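Local coordinates for PPC domain-containing protein (Pyrococcus horikoshii, PDB 2DT4) that is of unknown function but belongs to the plant- and prokaryote-conserved (PPC) domain family and assembles as a trimer, at residues E18-L22 / L23-K27. Sequence-based numbering, arbitrary orientation.
Sequences EGEEL and LTYIK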
ATOM      1  N   GLU A  18      16.128  13.419   6.305  1.00 12.26           N
ATOM      2  CA  GLU A  18      17.202  12.915   5.451  1.00 12.86           C
ATOM      3  C   GLU A  18      18.312  12.314   6.320  1.00 13.00           C
ATOM      4  O   GLU A  18      18.783  12.935   7.293  1.00 13.37           O
ATOM      5  CB  GLU A  18      17.761  14.022   4.556  1.00 14.01           C
ATOM      6  CG  GLU A  18      18.904  13.571   3.651  1.00 15.98           C
ATOM      7  CD  GLU A  18      19.611  14.711   2.941  1.00 21.46           C
ATOM      8  OE1 GLU A  18      19.497  15.883   3.381  1.00 24.93           O
ATOM      9  OE2 GLU A  18      20.297  14.409   1.952  1.00 22.80           O
ATOM     10  N   GLY A  19      18.779  11.149   5.877  1.00 12.60           N
ATOM     11  CA  GLY A  19      19.869  10.471   6.554  1.00 12.63           C
ATOM     12  C   GLY A  19      19.535   9.492   7.647  1.00 12.46           C
ATOM     13  O   GLY A  19      20.418   8.714   8.066  1.00 13.68           O
ATOM     14  N   GLU A  20      18.259   9.448   8.052  1.00 11.51           N
ATOM     15  CA  GLU A  20      17.873   8.443   9.041  1.00 11.56           C
ATOM     16  C   GLU A  20      17.863   7.117   8.321  1.00 11.05           C
ATOM     17  O   GLU A  20      17.557   7.072   7.105  1.00 10.92           O
ATOM     18  CB  GLU A  20      16.463   8.713   9.580  1.00 11.31           C
ATOM     19  CG  GLU A  20      16.431   9.864  10.567  1.00 12.58           C
ATOM     20  CD  GLU A  20      16.652   9.446  12.028  1.00 12.56           C
ATOM     21  OE1 GLU A  20      16.802   8.255  12.363  1.00 14.11           O
ATOM     22  OE2 GLU A  20      16.639  10.360  12.884  1.00 13.87           O
ATOM     23  N   GLU A  21      17.986   6.051   9.105  1.00 10.54           N
ATOM     24  CA  GLU A  21      17.763   4.712   8.554  1.00 10.05           C
ATOM     25  C   GLU A  21      16.285   4.499   8.877  1.00 10.10           C
ATOM     26  O   GLU A  21      15.850   4.684  10.016  1.00  9.67           O
ATOM     27  CB  GLU A  21      18.616   3.627   9.192  1.00 10.33           C
ATOM     28  CG  GLU A  21      18.545   2.281   8.466  1.00 11.15           C
ATOM     29  CD  GLU A  21      17.272   1.546   8.737  1.00 12.23           C
ATOM     30  OE1 GLU A  21      16.963   1.312   9.932  1.00 12.41           O
ATOM     31  OE2 GLU A  21      16.579   1.174   7.764  1.00 10.34           O
ATOM     32  N   LEU A  22      15.515   4.238   7.809  1.00  9.28           N
ATOM     33  CA  LEU A  22      14.058   4.202   7.970  1.00  9.70           C
ATOM     34  C   LEU A  22      13.472   3.303   9.075  1.00  9.70           C
ATOM     35  O   LEU A  22      12.596   3.739   9.840  1.00  9.03           O
ATOM     36  CB  LEU A  22      13.442   3.879   6.611  1.00  9.96           C
ATOM     37  CG  LEU A  22      11.918   3.945   6.532  1.00 11.26           C
ATOM     38  CD1 LEU A  22      11.428   5.315   6.968  1.00 11.09           C
ATOM     39  CD2 LEU A  22      11.453   3.605   5.112  1.00 13.06           C
ATOM     40  N   LEU A  23      13.897   2.042   9.127  1.00  9.51           N
ATOM     41  CA  LEU A  23      13.367   1.102  10.125  1.00 10.47           C
ATOM     42  C   LEU A  23      13.708   1.579  11.529  1.00  9.98           C
ATOM     43  O   LEU A  23      12.853   1.568  12.427  1.00 10.64           O
ATOM     44  CB  LEU A  23      13.820  -0.364   9.919  1.00 10.60           C
ATOM     45  CG  LEU A  23      13.332  -1.013   8.620  1.00 13.08           C
ATOM     46  CD1 LEU A  23      14.043  -2.337   8.457  1.00 15.68           C
ATOM     47  CD2 LEU A  23      11.823  -1.207   8.618  1.00 13.75           C
ATOM     48  N   THR A  24      14.942   2.051  11.688  1.00  9.98           N
ATOM     49  CA  THR A  24      15.420   2.567  12.957  1.00 10.08           C
ATOM     50  C   THR A  24      14.588   3.737  13.402  1.00 10.00           C
ATOM     51  O   THR A  24      14.146   3.778  14.543  1.00 10.10           O
ATOM     52  CB  THR A  24      16.900   2.928  12.830  1.00  9.89           C
ATOM     53  OG1 THR A  24      17.641   1.737  12.533  1.00 11.90           O
ATOM     54  CG2 THR A  24      17.458   3.423  14.169  1.00 11.62           C
ATOM     55  N   TYR A  25      14.319   4.680  12.505  1.00  9.64           N
ATOM     56  CA  TYR A  25      13.544   5.853  12.874  1.00  9.21           C
ATOM     57  C   TYR A  25      12.135   5.453  13.304  1.00  8.85           C
ATOM     58  O   TYR A  25      11.630   5.925  14.298  1.00  9.48           O
ATOM     59  CB  TYR A  25      13.467   6.848  11.704  1.00  8.72           C
ATOM     60  CG  TYR A  25      12.585   8.043  11.953  1.00 10.16           C
ATOM     61  CD1 TYR A  25      13.113   9.267  12.350  1.00 11.34           C
ATOM     62  CD2 TYR A  25      11.211   7.950  11.813  1.00 10.49           C
ATOM     63  CE1 TYR A  25      12.295  10.355  12.572  1.00 10.28           C
ATOM     64  CE2 TYR A  25      10.391   9.030  12.036  1.00 11.98           C
ATOM     65  CZ  TYR A  25      10.939  10.220  12.412  1.00 12.56           C
ATOM     66  OH  TYR A  25      10.123  11.294  12.601  1.00 13.78           O
ATOM     67  N   ILE A  26      11.504   4.548  12.563  1.00  8.36           N
ATOM     68  CA  ILE A  26      10.127   4.210  12.871  1.00  8.86           C
ATOM     69  C   ILE A  26      10.109   3.540  14.253  1.00  9.16           C
ATOM     70  O   ILE A  26       9.240   3.848  15.053  1.00  8.88           O
ATOM     71  CB  ILE A  26       9.450   3.334  11.766  1.00  9.03           C
ATOM     72  CG1 ILE A  26       9.291   4.139  10.472  1.00  8.72           C
ATOM     73  CG2 ILE A  26       8.079   2.837  12.258  1.00 11.26           C
ATOM     74  CD1 ILE A  26       9.010   3.303   9.296  1.00 10.20           C
ATOM     75  N   LYS A  27      11.077   2.664  14.538  1.00  9.60           N
ATOM     76  CA  LYS A  27      11.204   2.038  15.859  1.00  9.20           C
ATOM     77  C   LYS A  27      11.362   3.079  16.970  1.00  8.66           C
ATOM     78  O   LYS A  27      10.643   3.046  17.988  1.00  9.27           O
ATOM     79  CB  LYS A  27      12.371   1.059  15.888  1.00 10.16           C
ATOM     80  CG  LYS A  27      12.616   0.476  17.281  1.00 11.16           C
ATOM     81  CD  LYS A  27      13.694  -0.620  17.290  1.00 17.68           C
ATOM     82  CE  LYS A  27      13.909  -1.112  18.696  1.00 22.16           C
ATOM     83  NZ  LYS A  27      14.569  -2.457  18.885  1.00 27.36           N
TER
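Glu21 OE1 is gripped twice by Thr24, from OG1 at 2.7 Å and from the backbone N at 2.8 Å. The hydroxyl uses the anti lone pair of OE1, whereas the amide meets this oxygen from above the carboxylate plane. Glu21 OE2 takes Leu23 N at 3.1 Å, again from above the plane (N-H...O angle 157°), and also accepts from Gly109 N of strand 106-111. With CG anti to the backbone N (chi1 -171°) and the chain bent at chi2 (-76°), the carboxylate folds back over the first turn: Glu21 is the N-cap of helix 22-33, whose first main-chain bond here runs from Tyr25 N to Glu21 O (2.9 Å). With an alanine here, the Leu23 and Thr24 amides and Gly109 N are likely to be left without their side-chain acceptor, and the Thr24 hydroxyl free to turn. Behind the cap, Glu20 CD lies in plane at the edge of the Tyr25 ring, 3.6 Å from CD1, while Tyr25 OH is hydrogen-bonded to Leu141 O of the second subunit. The Leu22 and Ile26 side chains lie side by side, CD1 to CD1 at 3.9 Å, on the buried side. A carboxylate facing the helix N-terminus would be stabilised by the dipole and probably stays ionised.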